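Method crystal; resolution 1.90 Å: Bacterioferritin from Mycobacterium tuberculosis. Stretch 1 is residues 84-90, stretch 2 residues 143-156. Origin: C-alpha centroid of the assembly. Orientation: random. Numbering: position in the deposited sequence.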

# COMPACT_ATOMS: atom_id res chain seq x y z
N THR A 84 17.29 42.73 30.96
CA THR A 84 17.67 41.44 31.46
C THR A 84 16.48 40.50 31.43
O THR A 84 15.40 40.94 31.21
CB THR A 84 18.33 41.46 32.85
OG1 THR A 84 17.45 42.00 33.83
CG2 THR A 84 19.56 42.21 32.85
N LEU A 85 16.70 39.21 31.58
CA LEU A 85 15.61 38.27 31.54
C LEU A 85 14.69 38.58 32.71
O LEU A 85 13.50 38.68 32.53
CB LEU A 85 16.07 36.81 31.61
CG LEU A 85 16.69 36.10 30.41
CD1 LEU A 85 16.61 34.60 30.52
CD2 LEU A 85 16.14 36.57 29.11
N ARG A 86 15.28 38.81 33.88
CA ARG A 86 14.53 39.11 35.09
C ARG A 86 13.72 40.38 34.96
O ARG A 86 12.59 40.35 35.25
CB ARG A 86 15.46 39.20 36.30
CG ARG A 86 14.79 39.65 37.58
CD ARG A 86 15.74 39.78 38.68
NE ARG A 86 16.16 38.52 39.20
CZ ARG A 86 15.51 37.78 40.08
NH1 ARG A 86 14.37 38.15 40.57
NH2 ARG A 86 16.01 36.65 40.46
N GLU A 87 14.26 41.46 34.45
CA GLU A 87 13.44 42.63 34.22
C GLU A 87 12.33 42.34 33.20
O GLU A 87 11.31 42.87 33.31
CB GLU A 87 14.21 43.85 33.74
CG GLU A 87 15.37 44.26 34.50
CD GLU A 87 16.10 45.42 33.87
OE1 GLU A 87 15.62 45.98 32.91
OE2 GLU A 87 17.17 45.76 34.35
N GLN A 88 12.62 41.53 32.19
CA GLN A 88 11.65 41.19 31.14
C GLN A 88 10.41 40.45 31.63
O GLN A 88 9.32 40.85 31.36
CB GLN A 88 12.32 40.45 29.99
CG GLN A 88 12.94 41.35 29.04
CD GLN A 88 13.75 40.69 27.96
OE1 GLN A 88 13.85 39.50 27.88
NE2 GLN A 88 14.29 41.48 27.11
N PHE A 89 10.61 39.44 32.44
CA PHE A 89 9.53 38.77 33.11
C PHE A 89 8.76 39.75 34.00
O PHE A 89 7.59 39.65 34.11
CB PHE A 89 10.03 37.65 34.00
CG PHE A 89 10.65 36.53 33.28
CD1 PHE A 89 10.11 36.03 32.16
CD2 PHE A 89 11.80 35.94 33.78
CE1 PHE A 89 10.72 34.98 31.53
CE2 PHE A 89 12.37 34.91 33.15
CZ PHE A 89 11.84 34.45 32.02
N GLU A 90 9.46 40.65 34.65
CA GLU A 90 8.85 41.65 35.52
C GLU A 90 7.97 42.65 34.84
O GLU A 90 6.95 43.04 35.32
CB GLU A 90 9.86 42.32 36.40
CG GLU A 90 9.77 41.81 37.75
CD GLU A 90 10.84 42.29 38.63
OE1 GLU A 90 11.74 42.97 38.12
OE2 GLU A 90 10.77 41.96 39.82
N MET A 143 14.45 31.34 39.25
CA MET A 143 15.65 32.06 39.12
C MET A 143 16.41 32.12 40.43
O MET A 143 17.60 31.91 40.44
CB MET A 143 15.32 33.46 38.71
CG MET A 143 15.33 33.68 37.27
SD MET A 143 15.26 35.39 36.90
CE MET A 143 16.05 35.54 35.35
N ASP A 144 15.70 32.40 41.52
CA ASP A 144 16.24 32.32 42.85
C ASP A 144 16.58 30.91 43.30
O ASP A 144 17.60 30.69 43.84
CB ASP A 144 15.30 32.94 43.84
CG ASP A 144 15.06 34.38 43.57
OD1 ASP A 144 15.90 35.00 42.95
OD2 ASP A 144 14.05 34.88 43.99
N LYS A 145 15.72 29.95 43.07
CA LYS A 145 15.98 28.60 43.52
C LYS A 145 17.21 27.98 42.87
O LYS A 145 17.94 27.27 43.50
CB LYS A 145 14.78 27.69 43.32
CG LYS A 145 13.56 28.00 44.16
CD LYS A 145 12.46 27.03 43.94
CE LYS A 145 11.22 27.49 44.61
NZ LYS A 145 10.23 26.44 44.77
N LEU A 146 17.39 28.22 41.59
CA LEU A 146 18.48 27.66 40.84
C LEU A 146 19.69 28.57 40.78
O LEU A 146 20.79 28.14 40.54
CB LEU A 146 18.02 27.34 39.44
CG LEU A 146 16.77 26.52 39.18
CD1 LEU A 146 16.54 26.39 37.73
CD2 LEU A 146 16.90 25.19 39.77
N GLY A 147 19.43 29.85 40.99
CA GLY A 147 20.36 30.91 40.78
C GLY A 147 20.12 31.47 39.39
O GLY A 147 19.62 30.81 38.55
N GLU A 148 20.45 32.71 39.17
CA GLU A 148 20.21 33.31 37.91
C GLU A 148 20.97 32.72 36.68
O GLU A 148 20.38 32.50 35.66
CB GLU A 148 20.44 34.79 38.04
CG GLU A 148 19.46 35.56 37.29
CD GLU A 148 19.34 36.97 37.74
OE1 GLU A 148 19.28 37.82 36.86
OE2 GLU A 148 19.27 37.21 38.94
N GLU A 149 22.26 32.48 36.81
CA GLU A 149 23.05 31.90 35.76
C GLU A 149 22.56 30.48 35.43
O GLU A 149 22.35 30.16 34.34
CB GLU A 149 24.52 31.91 36.16
CG GLU A 149 25.12 33.27 36.56
CD GLU A 149 24.77 33.76 37.97
OE1 GLU A 149 24.28 33.03 38.81
OE2 GLU A 149 24.99 34.91 38.25
N LEU A 150 22.32 29.67 36.42
CA LEU A 150 21.85 28.35 36.21
C LEU A 150 20.47 28.35 35.58
O LEU A 150 20.20 27.56 34.76
CB LEU A 150 21.82 27.56 37.49
CG LEU A 150 21.57 26.09 37.25
CD1 LEU A 150 22.32 25.66 36.05
CD2 LEU A 150 21.82 25.18 38.41
N TYR A 151 19.63 29.25 36.00
CA TYR A 151 18.33 29.26 35.40
C TYR A 151 18.47 29.54 33.91
O TYR A 151 17.92 28.84 33.13
CB TYR A 151 17.44 30.29 36.04
CG TYR A 151 16.21 30.54 35.25
CD1 TYR A 151 15.14 29.70 35.34
CD2 TYR A 151 16.11 31.61 34.40
CE1 TYR A 151 14.01 29.92 34.63
CE2 TYR A 151 14.97 31.83 33.69
CZ TYR A 151 13.92 30.98 33.80
OH TYR A 151 12.76 31.17 33.09
N SER A 152 19.26 30.53 33.59
CA SER A 152 19.47 31.06 32.25
C SER A 152 20.03 30.06 31.23
O SER A 152 19.65 30.06 30.08
CB SER A 152 20.33 32.30 32.31
OG SER A 152 19.70 33.31 33.03
N ALA A 153 20.91 29.21 31.71
CA ALA A 153 21.44 28.13 30.95
C ALA A 153 20.29 27.23 30.51
O ALA A 153 20.39 26.59 29.54
CB ALA A 153 22.45 27.36 31.74
N GLN A 154 19.22 27.17 31.25
CA GLN A 154 18.11 26.34 30.81
C GLN A 154 17.31 26.95 29.60
O GLN A 154 16.45 26.31 29.07
CB GLN A 154 17.21 25.92 31.95
CG GLN A 154 17.93 25.41 33.18
CD GLN A 154 18.96 24.33 32.92
OE1 GLN A 154 18.72 23.41 32.21
NE2 GLN A 154 20.10 24.46 33.54
N CYS A 155 17.58 28.20 29.27
CA CYS A 155 16.93 28.88 28.17
C CYS A 155 17.73 28.89 26.84
O CYS A 155 17.30 29.41 25.88
CB CYS A 155 16.54 30.28 28.57
SG CYS A 155 15.52 30.33 30.07
N VAL A 156 18.92 28.30 26.84
CA VAL A 156 19.70 28.15 25.64
C VAL A 156 19.53 26.72 25.10
O VAL A 156 19.01 25.89 25.73
CB VAL A 156 21.18 28.44 25.84
CG1 VAL A 156 21.36 29.69 26.58
CG2 VAL A 156 21.81 27.37 26.54
O HOH W 1 18.04 38.54 34.54

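Contact between the start of helix 85-90 and segment 143-156 of bacterioferritin, two helices parted at G147; the two stretches belong to one chain and bury 379 Å² between them. The axes of helices 85-90 and 148-153 pass at 12.5 Å and an angle of 75°, so side chains must bridge the gap. T84 stands before the first turn and caps it: its OG1 accepts from E87 N at 3.3 Å. L85 is buried and points toward stretch 2. Its CB lies 3.9 Å from M143 CE, and its CD1 lies 4.2 Å from S152 OG and 4.4 Å from C155 SG; S152 spends its hydroxyl on its own helix, OG donating to E148 O at 2.8 Å, which suits it to an apolar neighbor. R86 has the largest covered area, 98 Å². Extended through chi1 and chi2 (both t) and turned at chi3 (m), it brings its guanidinium to two acids, D144 and E148. NH2 donates to D144 OD1 at 3.0 Å, and NE makes a longer, weak bond to E148 OE2 at 3.4 Å; both are salt bridges. The carboxylate oxygens lie at the guanidinium edge, where its N-H groups point, while M143 SD covers one face. A water links R86 and E148 a second time, accepting from R86 N at 2.9 Å and donating to E148 OE1 at 2.7 Å. E87 and Q88 are out of reach. One turn beyond L85, buried F89 points toward stretch 2, its flat apolar ring against M143 and Y151: CE2 is 4.3 Å from M143 CE, which sits at the ring edge, and 4.1 Å from Y151 CE2. F89 CZ also approaches Y151 OH at 3.6 Å, a hydroxyl hydrogen-bonded elsewhere in the structure. Long and unbranched, M143 thus touches L85, R86 and F89. Between M143 and E148, G147 breaks the helix with positive phi; at its backbone angles a CB would jam against the preceding carbonyl oxygen.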